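Local coordinates for major capsid protein (Faustovirus, PDB 5J7O) that probably builds the capsid of a large double-stranded DNA virus, as a double jelly-roll subunit that assembles in threes, at residues S156-N159 and T163-T166; P181-F186 and A205-N210; K218-K223 and Q228-E233; Q464-D467 and S473-N476. All coordinates share one frame; numbering follows the deposited sequence.

Interaction 1 of 4, residues S156-N159 and T163-T166; sequences SYVN and TTQT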
loop_
_atom_site.group_PDB
_atom_site.type_symbol
_atom_site.label_atom_id
_atom_site.label_comp_id
_atom_site.label_asym_id
_atom_site.label_seq_id
_atom_site.Cartn_x
_atom_site.Cartn_y
_atom_site.Cartn_z
ATOM N N SER B 156 21.755 -10.272 32.675
ATOM C CA SER B 156 20.760 -10.043 33.711
ATOM C C SER B 156 19.393 -9.894 33.056
ATOM O O SER B 156 19.255 -9.970 31.831
ATOM C CB SER B 156 21.114 -8.811 34.552
ATOM O OG SER B 156 21.202 -7.649 33.746
ATOM N N TYR B 157 18.377 -9.686 33.887
ATOM C CA TYR B 157 17.013 -9.474 33.428
ATOM C C TYR B 157 16.548 -8.083 33.830
ATOM O O TYR B 157 16.778 -7.644 34.961
ATOM C CB TYR B 157 16.058 -10.528 33.998
ATOM C CG TYR B 157 16.361 -11.934 33.543
ATOM C CD1 TYR B 157 16.202 -12.304 32.213
ATOM C CD2 TYR B 157 16.797 -12.897 34.443
ATOM C CE1 TYR B 157 16.475 -13.590 31.792
ATOM C CE2 TYR B 157 17.071 -14.186 34.032
ATOM C CZ TYR B 157 16.909 -14.526 32.705
ATOM O OH TYR B 157 17.182 -15.810 32.292
ATOM N N VAL B 158 15.897 -7.393 32.894
ATOM C CA VAL B 158 15.382 -6.050 33.118
ATOM C C VAL B 158 13.980 -5.955 32.533
ATOM O O VAL B 158 13.573 -6.766 31.698
ATOM C CB VAL B 158 16.288 -4.962 32.496
ATOM C CG1 VAL B 158 17.614 -4.876 33.235
ATOM C CG2 VAL B 158 16.515 -5.244 31.017
ATOM N N ASN B 159 13.236 -4.953 32.992
ATOM C CA ASN B 159 11.987 -4.578 32.348
ATOM C C ASN B 159 12.292 -3.506 31.303
ATOM O O ASN B 159 13.456 -3.198 31.030
ATOM C CB ASN B 159 10.958 -4.128 33.386
ATOM C CG ASN B 159 11.501 -3.079 34.337
ATOM O OD1 ASN B 159 12.591 -2.542 34.137
ATOM N ND2 ASN B 159 10.734 -2.776 35.379
ATOM N N THR B 163 14.988 -1.599 34.977
ATOM C CA THR B 163 15.172 -2.039 36.353
ATOM C C THR B 163 15.458 -3.535 36.390
ATOM O O THR B 163 14.787 -4.323 35.717
ATOM C CB THR B 163 13.931 -1.716 37.185
ATOM O OG1 THR B 163 13.632 -0.317 37.083
ATOM C CG2 THR B 163 14.158 -2.070 38.645
ATOM N N THR B 164 16.459 -3.923 37.175
ATOM C CA THR B 164 16.857 -5.321 37.251
ATOM C C THR B 164 15.787 -6.155 37.948
ATOM O O THR B 164 15.223 -5.748 38.968
ATOM C CB THR B 164 18.191 -5.450 37.987
ATOM O OG1 THR B 164 19.213 -4.771 37.245
ATOM C CG2 THR B 164 18.586 -6.914 38.155
ATOM N N GLN B 165 15.508 -7.329 37.387
ATOM C CA GLN B 165 14.517 -8.255 37.918
ATOM C C GLN B 165 15.223 -9.438 38.564
ATOM O O GLN B 165 16.144 -10.014 37.976
ATOM C CB GLN B 165 13.574 -8.736 36.813
ATOM C CG GLN B 165 12.869 -7.610 36.079
ATOM C CD GLN B 165 11.991 -6.782 36.995
ATOM O OE1 GLN B 165 11.027 -7.286 37.571
ATOM N NE2 GLN B 165 12.326 -5.505 37.142
ATOM N N THR B 166 14.786 -9.798 39.768
ATOM C CA THR B 166 15.403 -10.886 40.510
ATOM C C THR B 166 14.941 -12.233 39.968
ATOM O O THR B 166 13.774 -12.406 39.602
ATOM C CB THR B 166 15.062 -10.775 41.998
ATOM O OG1 THR B 166 15.366 -9.454 42.461
ATOM C CG2 THR B 166 15.865 -11.777 42.812
HETATM O O HOH W 1 21.046 -5.216 35.377
HETATM O O HOH W 2 18.724 -10.632 36.757
#
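Two backbone hydrogen bonds join Y157 and V158, which end strand 149-158, and N159 just after it, to the returning residues T163-Q165. Q165 N donates to Y157 O at 2.8 Å, nearly straight but from above the carbonyl plane, and N159 N donates to T163 O at 3.2 Å. They frame a single antiparallel bridge between V158 and T164, and two CA-H...O contacts fill in beside them, V158 CA to T163 O at 3.2 Å and T164 CA to Y157 O at 3.3 Å.

Side-chain amides add polar bonds. The CG of N159 stands between its own backbone N and carbonyl carbon (chi1 51°), which turns OD1 back to T163 N at 2.7 Å in a bent, weak bond. Q165 folds at chi2, bringing NE2 to T163 O at 3.1 Å with an N-H...O angle of 177°; T163 O thus takes N159 N and Q165 NE2 from opposite faces of its plane. The N159 and Q165 side chains cross nearly perpendicularly, yet their amide planes are only 32° apart.

Two waters bridge the other end: one joins S156 OG to T164 OG1, the other accepts from Y157 N at 3.0 Å and donates to Q165 O. Apolar contact is slight, Y157 CB lying 4.2 Å from Q165 CB, while the Y157 hydroxyl bonds to A121 O. Main-chain, amide and water bonds therefore hold the turn more than any hydrophobic centre.

Interaction 2 of 4, residues P181-F186 and A205-N210; sequences PGLRLF and AAIMYN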
loop_
_atom_site.group_PDB
_atom_site.type_symbol
_atom_site.label_atom_id
_atom_site.label_comp_id
_atom_site.label_asym_id
_atom_site.label_seq_id
_atom_site.Cartn_x
_atom_site.Cartn_y
_atom_site.Cartn_z
ATOM N N PRO B 181 -6.861 -14.821 12.895
ATOM C CA PRO B 181 -7.516 -15.789 13.789
ATOM C C PRO B 181 -8.862 -16.254 13.274
ATOM O O PRO B 181 -9.227 -17.419 13.469
ATOM C CB PRO B 181 -7.652 -15.017 15.112
ATOM C CG PRO B 181 -6.782 -13.798 14.968
ATOM C CD PRO B 181 -6.741 -13.491 13.511
ATOM N N GLY B 182 -9.610 -15.373 12.610
ATOM C CA GLY B 182 -10.904 -15.772 12.089
ATOM C C GLY B 182 -10.800 -16.821 11.004
ATOM O O GLY B 182 -11.748 -17.569 10.764
ATOM N N LEU B 183 -9.646 -16.900 10.341
ATOM C CA LEU B 183 -9.478 -17.908 9.304
ATOM C C LEU B 183 -9.096 -19.259 9.893
ATOM O O LEU B 183 -9.560 -20.297 9.410
ATOM C CB LEU B 183 -8.432 -17.452 8.288
ATOM C CG LEU B 183 -8.781 -16.192 7.498
ATOM C CD1 LEU B 183 -7.767 -15.955 6.395
ATOM C CD2 LEU B 183 -10.188 -16.287 6.929
ATOM N N ARG B 184 -8.256 -19.271 10.932
ATOM C CA ARG B 184 -7.874 -20.539 11.542
ATOM C C ARG B 184 -8.939 -21.061 12.494
ATOM O O ARG B 184 -9.039 -22.276 12.694
ATOM C CB ARG B 184 -6.549 -20.399 12.293
ATOM C CG ARG B 184 -5.815 -21.721 12.443
ATOM C CD ARG B 184 -4.543 -21.601 13.262
ATOM N NE ARG B 184 -3.708 -22.787 13.094
ATOM C CZ ARG B 184 -2.642 -23.070 13.834
ATOM N NH1 ARG B 184 -2.273 -22.255 14.812
ATOM N NH2 ARG B 184 -1.947 -24.175 13.599
ATOM N N LEU B 185 -9.736 -20.164 13.083
ATOM C CA LEU B 185 -10.707 -20.572 14.093
ATOM C C LEU B 185 -11.672 -21.617 13.550
ATOM O O LEU B 185 -12.065 -22.543 14.269
ATOM C CB LEU B 185 -11.477 -19.356 14.603
ATOM C CG LEU B 185 -12.485 -19.637 15.716
ATOM C CD1 LEU B 185 -11.766 -20.028 16.998
ATOM C CD2 LEU B 185 -13.383 -18.437 15.943
ATOM N N PHE B 186 -12.059 -21.491 12.285
ATOM C CA PHE B 186 -12.998 -22.422 11.666
ATOM C C PHE B 186 -12.197 -23.526 10.987
ATOM O O PHE B 186 -11.732 -23.365 9.855
ATOM C CB PHE B 186 -13.909 -21.701 10.678
ATOM C CG PHE B 186 -14.891 -20.761 11.327
ATOM C CD1 PHE B 186 -14.961 -20.641 12.706
ATOM C CD2 PHE B 186 -15.753 -20.003 10.551
ATOM C CE1 PHE B 186 -15.866 -19.781 13.298
ATOM C CE2 PHE B 186 -16.660 -19.141 11.138
ATOM C CZ PHE B 186 -16.717 -19.031 12.513
ATOM N N ALA B 205 -8.772 -23.580 2.656
ATOM C CA ALA B 205 -9.475 -22.819 1.629
ATOM C C ALA B 205 -9.599 -21.355 2.024
ATOM O O ALA B 205 -9.535 -20.467 1.168
ATOM C CB ALA B 205 -10.853 -23.426 1.371
ATOM N N ALA B 206 -9.761 -21.085 3.322
ATOM C CA ALA B 206 -9.891 -19.707 3.783
ATOM C C ALA B 206 -8.606 -18.920 3.552
ATOM O O ALA B 206 -8.653 -17.741 3.181
ATOM C CB ALA B 206 -10.281 -19.680 5.260
ATOM N N ILE B 207 -7.448 -19.549 3.764
ATOM C CA ILE B 207 -6.199 -18.830 3.534
ATOM C C ILE B 207 -5.905 -18.713 2.042
ATOM O O ILE B 207 -5.233 -17.769 1.616
ATOM C CB ILE B 207 -5.029 -19.487 4.288
ATOM C CG1 ILE B 207 -4.710 -20.870 3.721
ATOM C CG2 ILE B 207 -5.343 -19.575 5.766
ATOM C CD1 ILE B 207 -3.452 -21.487 4.293
ATOM N N MET B 208 -6.394 -19.651 1.227
ATOM C CA MET B 208 -6.280 -19.487 -0.219
ATOM C C MET B 208 -7.090 -18.289 -0.693
ATOM O O MET B 208 -6.638 -17.524 -1.554
ATOM C CB MET B 208 -6.733 -20.759 -0.937
ATOM C CG MET B 208 -5.817 -21.954 -0.735
ATOM S SD MET B 208 -4.126 -21.644 -1.273
ATOM C CE MET B 208 -3.418 -23.283 -1.116
ATOM N N TYR B 209 -8.291 -18.108 -0.138
ATOM C CA TYR B 209 -9.087 -16.926 -0.450
ATOM C C TYR B 209 -8.407 -15.661 0.056
ATOM O O TYR B 209 -8.412 -14.629 -0.629
ATOM C CB TYR B 209 -10.485 -17.064 0.155
ATOM C CG TYR B 209 -11.435 -15.942 -0.200
ATOM C CD1 TYR B 209 -11.424 -14.743 0.503
ATOM C CD2 TYR B 209 -12.355 -16.086 -1.231
ATOM C CE1 TYR B 209 -12.290 -13.718 0.183
ATOM C CE2 TYR B 209 -13.229 -15.066 -1.556
ATOM C CZ TYR B 209 -13.191 -13.885 -0.846
ATOM O OH TYR B 209 -14.058 -12.866 -1.165
ATOM N N ASN B 210 -7.825 -15.719 1.256
ATOM C CA ASN B 210 -7.114 -14.565 1.799
ATOM C C ASN B 210 -5.978 -14.129 0.882
ATOM O O ASN B 210 -5.664 -12.936 0.804
ATOM C CB ASN B 210 -6.584 -14.901 3.195
ATOM C CG ASN B 210 -5.773 -13.774 3.805
ATOM O OD1 ASN B 210 -6.313 -12.729 4.169
ATOM N ND2 ASN B 210 -4.470 -13.990 3.937
#
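Helix 181-185 and the 205-210 part of helix 203-212 run roughly antiparallel, their short axes 152° apart in direction and 9.4 Å apart at closest approach, with L183 and A206 as the nearest pair. L183 supplies the whole of the first helix's share of the contact, its two methyls dividing between A206 and N210. CD2 comes to rest on the methyl of A206, 3.8 Å from CB, while CD1 reaches along the second helix to N210 CB at 3.6 Å. On the way CD1 comes up to the backbone at A206 O, 3.8 Å away, and passes I207 CG2 more distantly at 4.4 Å. L183 CB itself stands 4.2 Å from A206 CB.

N210 meets the leucine at about a right angle. Its CG is anti to the backbone N (chi1 177°), so that CB and CG face L183 CD1 while OD1 accepts a hydrogen bond from W222 NE1. No hydrogen bond crosses between the two segments, and the join is a buried apolar one. Helix 181-185 leads directly into strand 186-193 of a four-stranded antiparallel sheet of this double jelly-roll protein. Away from helix 203-212, L185 packs on strands 99-109, 293-298 and 320-326, so helix 181-185 lies between that helix and the beta-sheet framework. I207 and R184 both touch W468, and Y209 packs on W551 of the second subunit.

Interaction 3 of 4, residues K218-K223 and Q228-E233; sequences KLTGWK and QEVPVE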
loop_
_atom_site.group_PDB
_atom_site.type_symbol
_atom_site.label_atom_id
_atom_site.label_comp_id
_atom_site.label_asym_id
_atom_site.label_seq_id
_atom_site.Cartn_x
_atom_site.Cartn_y
_atom_site.Cartn_z
ATOM N N LYS B 218 -10.558 -3.829 -0.575
ATOM C CA LYS B 218 -11.330 -4.600 0.387
ATOM C C LYS B 218 -10.495 -5.101 1.557
ATOM O O LYS B 218 -11.045 -5.753 2.452
ATOM C CB LYS B 218 -11.993 -5.805 -0.296
ATOM C CG LYS B 218 -12.921 -5.470 -1.449
ATOM C CD LYS B 218 -14.232 -4.878 -0.967
ATOM C CE LYS B 218 -15.203 -4.708 -2.124
ATOM N NZ LYS B 218 -16.503 -4.125 -1.694
ATOM N N LEU B 219 -9.191 -4.813 1.584
ATOM C CA LEU B 219 -8.300 -5.494 2.519
ATOM C C LEU B 219 -8.510 -5.026 3.955
ATOM O O LEU B 219 -8.551 -5.851 4.877
ATOM C CB LEU B 219 -6.843 -5.293 2.100
ATOM C CG LEU B 219 -5.833 -6.109 2.908
ATOM C CD1 LEU B 219 -6.186 -7.586 2.857
ATOM C CD2 LEU B 219 -4.422 -5.878 2.396
ATOM N N THR B 220 -8.623 -3.714 4.172
ATOM C CA THR B 220 -8.756 -3.197 5.533
ATOM C C THR B 220 -9.998 -3.757 6.218
ATOM O O THR B 220 -9.934 -4.220 7.362
ATOM C CB THR B 220 -8.786 -1.668 5.519
ATOM O OG1 THR B 220 -7.473 -1.166 5.236
ATOM C CG2 THR B 220 -9.253 -1.122 6.861
ATOM N N GLY B 221 -11.139 -3.730 5.527
ATOM C CA GLY B 221 -12.342 -4.316 6.094
ATOM C C GLY B 221 -12.230 -5.817 6.267
ATOM O O GLY B 221 -12.717 -6.375 7.253
ATOM N N TRP B 222 -11.582 -6.491 5.313
ATOM C CA TRP B 222 -11.387 -7.935 5.411
ATOM C C TRP B 222 -10.580 -8.299 6.651
ATOM O O TRP B 222 -10.946 -9.212 7.400
ATOM C CB TRP B 222 -10.703 -8.447 4.142
ATOM C CG TRP B 222 -10.254 -9.880 4.191
ATOM C CD1 TRP B 222 -8.971 -10.331 4.294
ATOM C CD2 TRP B 222 -11.084 -11.046 4.119
ATOM N NE1 TRP B 222 -8.950 -11.704 4.297
ATOM C CE2 TRP B 222 -10.235 -12.168 4.192
ATOM C CE3 TRP B 222 -12.463 -11.251 4.007
ATOM C CZ2 TRP B 222 -10.719 -13.473 4.155
ATOM C CZ3 TRP B 222 -12.940 -12.548 3.970
ATOM C CH2 TRP B 222 -12.072 -13.642 4.043
ATOM N N LYS B 223 -9.477 -7.584 6.891
ATOM C CA LYS B 223 -8.656 -7.858 8.067
ATOM C C LYS B 223 -9.437 -7.628 9.355
ATOM O O LYS B 223 -9.295 -8.389 10.320
ATOM C CB LYS B 223 -7.397 -6.992 8.044
ATOM C CG LYS B 223 -6.356 -7.438 7.030
ATOM C CD LYS B 223 -5.097 -6.592 7.127
ATOM C CE LYS B 223 -3.977 -7.174 6.280
ATOM N NZ LYS B 223 -2.745 -6.338 6.337
ATOM N N GLN B 228 -7.546 -9.597 12.179
ATOM C CA GLN B 228 -6.152 -9.259 11.920
ATOM C C GLN B 228 -5.944 -7.771 12.166
ATOM O O GLN B 228 -6.734 -6.943 11.702
ATOM C CB GLN B 228 -5.761 -9.627 10.487
ATOM C CG GLN B 228 -4.360 -9.181 10.080
ATOM C CD GLN B 228 -3.263 -9.990 10.748
ATOM O OE1 GLN B 228 -3.520 -11.030 11.356
ATOM N NE2 GLN B 228 -2.028 -9.513 10.635
ATOM N N GLU B 229 -4.886 -7.437 12.901
ATOM C CA GLU B 229 -4.604 -6.041 13.205
ATOM C C GLU B 229 -4.291 -5.271 11.927
ATOM O O GLU B 229 -3.795 -5.826 10.942
ATOM C CB GLU B 229 -3.442 -5.932 14.193
ATOM C CG GLU B 229 -2.120 -6.471 13.669
ATOM C CD GLU B 229 -1.058 -6.556 14.747
ATOM O OE1 GLU B 229 -1.371 -6.255 15.919
ATOM O OE2 GLU B 229 0.090 -6.927 14.425
ATOM N N VAL B 230 -4.595 -3.983 11.947
ATOM C CA VAL B 230 -4.427 -3.096 10.798
ATOM C C VAL B 230 -3.306 -2.117 11.119
ATOM O O VAL B 230 -3.284 -1.561 12.223
ATOM C CB VAL B 230 -5.729 -2.342 10.465
ATOM C CG1 VAL B 230 -5.529 -1.417 9.273
ATOM C CG2 VAL B 230 -6.857 -3.327 10.199
ATOM N N PRO B 231 -2.363 -1.887 10.206
ATOM C CA PRO B 231 -1.308 -0.903 10.473
ATOM C C PRO B 231 -1.888 0.486 10.682
ATOM O O PRO B 231 -2.938 0.835 10.138
ATOM C CB PRO B 231 -0.437 -0.960 9.212
ATOM C CG PRO B 231 -0.735 -2.286 8.594
ATOM C CD PRO B 231 -2.171 -2.569 8.913
ATOM N N VAL B 232 -1.190 1.282 11.488
ATOM C CA VAL B 232 -1.570 2.664 11.756
ATOM C C VAL B 232 -0.369 3.547 11.448
ATOM O O VAL B 232 0.709 3.360 12.025
ATOM C CB VAL B 232 -2.042 2.869 13.205
ATOM C CG1 VAL B 232 -2.354 4.334 13.454
ATOM C CG2 VAL B 232 -3.266 2.007 13.489
ATOM N N GLU B 233 -0.558 4.504 10.543
ATOM C CA GLU B 233 0.525 5.360 10.082
ATOM C C GLU B 233 0.761 6.500 11.066
ATOM O O GLU B 233 -0.179 7.199 11.456
ATOM C CB GLU B 233 0.195 5.909 8.697
ATOM C CG GLU B 233 1.185 6.916 8.153
ATOM C CD GLU B 233 0.760 7.455 6.802
ATOM O OE1 GLU B 233 0.225 8.582 6.749
ATOM O OE2 GLU B 233 0.948 6.742 5.794
HETATM O O HOH W 3 -1.845 -6.886 8.778
#
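The chain turns off helix 216-225 and comes back beside its last turns, bringing K223 and Q228 CA atoms within 4.8 Å and those of T220 and V230 within 6.8 Å. The one direct hydrogen bond across this return runs from Q228 N to K223 O, 2.8 Å long and bent to 146°, the donor tilted 26° from the carbonyl plane.

K223 and Q228 then run alongside each other in the same direction. The lysine is extended beyond CG, and its methylenes follow the glutamine: K223 CB is 3.9 Å from Q228 CB, and K223 CD is 4.0 Å from Q228 CG. The glutamine starts with CG anti to its backbone N (chi1 174°) and bends at chi2, which carries its amide off the lysine chain. Their polar ends meet through one water, which accepts from K223 NZ at 2.7 Å and from Q228 NE2 at 3.2 Å and donates to E229 O. The ammonium is thus tied to the return segment without a salt bridge, while Q228 OE1 accepts from Y180 N.

One helical turn before K223, T220 meets V230 more loosely, with V230 CG2 4.3 Å from T220 O and V230 CG1 near T220 CG2. Beyond V230 the chain enters strand 232-240, paired with strand 273-280. The second subunit covers the helix, with Q562 of that subunit bonded to T220 OG1, and E229 forms a salt bridge with R274 of the third subunit; this helix-to-strand return thus lies where three subunits meet.

Interaction 4 of 4, residues Q464-D467 and S473-N476; sequences QWRD and SVTN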
loop_
_atom_site.group_PDB
_atom_site.type_symbol
_atom_site.label_atom_id
_atom_site.label_comp_id
_atom_site.label_asym_id
_atom_site.label_seq_id
_atom_site.Cartn_x
_atom_site.Cartn_y
_atom_site.Cartn_z
ATOM N N GLN B 464 4.740 -20.391 15.030
ATOM C CA GLN B 464 3.555 -21.007 14.441
ATOM C C GLN B 464 2.394 -20.027 14.368
ATOM O O GLN B 464 1.582 -20.093 13.437
ATOM C CB GLN B 464 3.138 -22.242 15.242
ATOM C CG GLN B 464 1.963 -22.989 14.627
ATOM C CD GLN B 464 1.119 -23.719 15.652
ATOM O OE1 GLN B 464 0.170 -24.422 15.302
ATOM N NE2 GLN B 464 1.455 -23.551 16.924
ATOM N N TRP B 465 2.300 -19.110 15.337
ATOM C CA TRP B 465 1.270 -18.077 15.307
ATOM C C TRP B 465 1.293 -17.281 14.007
ATOM O O TRP B 465 0.265 -16.715 13.615
ATOM C CB TRP B 465 1.443 -17.132 16.498
ATOM C CG TRP B 465 2.702 -16.321 16.433
ATOM C CD1 TRP B 465 3.930 -16.675 16.909
ATOM C CD2 TRP B 465 2.854 -15.017 15.861
ATOM N NE1 TRP B 465 4.839 -15.673 16.669
ATOM C CE2 TRP B 465 4.202 -14.643 16.025
ATOM C CE3 TRP B 465 1.981 -14.129 15.224
ATOM C CZ2 TRP B 465 4.698 -13.421 15.576
ATOM C CZ3 TRP B 465 2.475 -12.917 14.781
ATOM C CH2 TRP B 465 3.820 -12.574 14.959
ATOM N N ARG B 466 2.442 -17.221 13.339
ATOM C CA ARG B 466 2.621 -16.485 12.092
ATOM C C ARG B 466 2.763 -17.384 10.872
ATOM O O ARG B 466 2.216 -17.070 9.813
ATOM C CB ARG B 466 3.858 -15.586 12.198
ATOM C CG ARG B 466 4.137 -14.728 10.981
ATOM C CD ARG B 466 5.574 -14.239 11.000
ATOM N NE ARG B 466 6.516 -15.332 10.769
ATOM C CZ ARG B 466 7.826 -15.249 10.970
ATOM N NH1 ARG B 466 8.362 -14.122 11.422
ATOM N NH2 ARG B 466 8.604 -16.294 10.729
ATOM N N ASP B 467 3.474 -18.505 10.999
ATOM C CA ASP B 467 3.805 -19.340 9.851
ATOM C C ASP B 467 2.677 -20.269 9.420
ATOM O O ASP B 467 2.800 -20.903 8.366
ATOM C CB ASP B 467 5.044 -20.189 10.153
ATOM C CG ASP B 467 6.293 -19.354 10.350
ATOM O OD1 ASP B 467 6.288 -18.169 9.955
ATOM O OD2 ASP B 467 7.284 -19.888 10.893
ATOM N N SER B 473 8.734 -22.170 3.549
ATOM C CA SER B 473 9.538 -22.285 4.757
ATOM C C SER B 473 10.076 -20.905 5.109
ATOM O O SER B 473 10.735 -20.264 4.283
ATOM C CB SER B 473 10.680 -23.278 4.557
ATOM O OG SER B 473 11.429 -23.437 5.750
ATOM N N VAL B 474 9.792 -20.448 6.324
ATOM C CA VAL B 474 10.141 -19.103 6.764
ATOM C C VAL B 474 11.231 -19.200 7.820
ATOM O O VAL B 474 11.079 -19.917 8.817
ATOM C CB VAL B 474 8.914 -18.353 7.309
ATOM C CG1 VAL B 474 9.242 -16.881 7.509
ATOM C CG2 VAL B 474 7.727 -18.522 6.373
ATOM N N THR B 475 12.328 -18.485 7.597
ATOM C CA THR B 475 13.370 -18.298 8.593
ATOM C C THR B 475 13.359 -16.851 9.070
ATOM O O THR B 475 12.811 -15.962 8.411
ATOM C CB THR B 475 14.752 -18.667 8.038
ATOM O OG1 THR B 475 14.888 -18.158 6.706
ATOM C CG2 THR B 475 14.935 -20.177 8.027
ATOM N N ASN B 476 13.967 -16.622 10.228
ATOM C CA ASN B 476 13.904 -15.332 10.904
ATOM C C ASN B 476 15.270 -14.663 10.853
ATOM O O ASN B 476 16.247 -15.193 11.394
ATOM C CB ASN B 476 13.432 -15.505 12.347
ATOM C CG ASN B 476 12.107 -16.237 12.436
ATOM O OD1 ASN B 476 11.062 -15.694 12.078
ATOM N ND2 ASN B 476 12.145 -17.476 12.913
HETATM O O HOH W 4 9.723 -19.310 11.448
#
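N476 OD1 lies off the edge of the R466 guanidinium, a little out of plane; D467 OD1 meets that group edge-on and in plane, and V474 CG1 approaches it obliquely. At the other end of the arginine, R466 CB sits over the centre of one face of the W465 ring. N476 OD1 is held mainly by R466 NH2 at 2.9 Å, with the donor tilted 23° from the amide carbonyl plane; the bond from R466 NH1, at 3.2 Å, is weak. The guanidinium and amide planes stand 39° apart as the two side chains run antiparallel alongside one another.

Toward its neighbour in the helix, R466 makes a side-on salt bridge: NE at 3.0 Å and NH2 at 3.1 Å both grip D467 OD1. NH2 meets the syn lone pair of that oxygen, while NE comes in on the syn side but well out of the carboxylate plane. A bend at chi3 (70°) turns the guanidinium to serve the carboxylate and the asparagine together, and these partners fix its rotation.

The contact links the short helix 464-467 to the start of strand 473-490, an edge strand, within this chain, of a mixed sheet in this double jelly-roll protein, where it pairs with strand 503-521. V474 packs obliquely against the ion pair, with CG1 3.3 Å from R466 NH2 and CB 3.7 Å from D467 OD1, so its isopropyl group lies against charged atoms.

A water donates to D467 OD2 at 2.6 Å and to V474 O, and more weakly accepts from N476 ND2. D467 OD2 also accepts from N461 ND2, while P518 of strand 503-521 touches both R466 and V474.

Interactions 2, 3 and 4 cluster near the centre of the folded chain, whereas interaction 1 lies far out, its centre 29 Å from that of interaction 4 and 40 Å from that of interaction 2. Interactions 2 and 3 touch directly: helices 203-212 and 216-225 follow each other, and W222 CZ2 packs 4.0 Å from L183 CD2. R184 joins interaction 2 to interaction 4 through a probable hydrogen bond of 2.7 Å from its NH2 to Q464 OE1. Interactions 3 and 4 do not touch, their nearest atoms being about 6 Å apart. Interactions 1 and 4 reach the same mixed sheet, through strands 149-158 and 473-490.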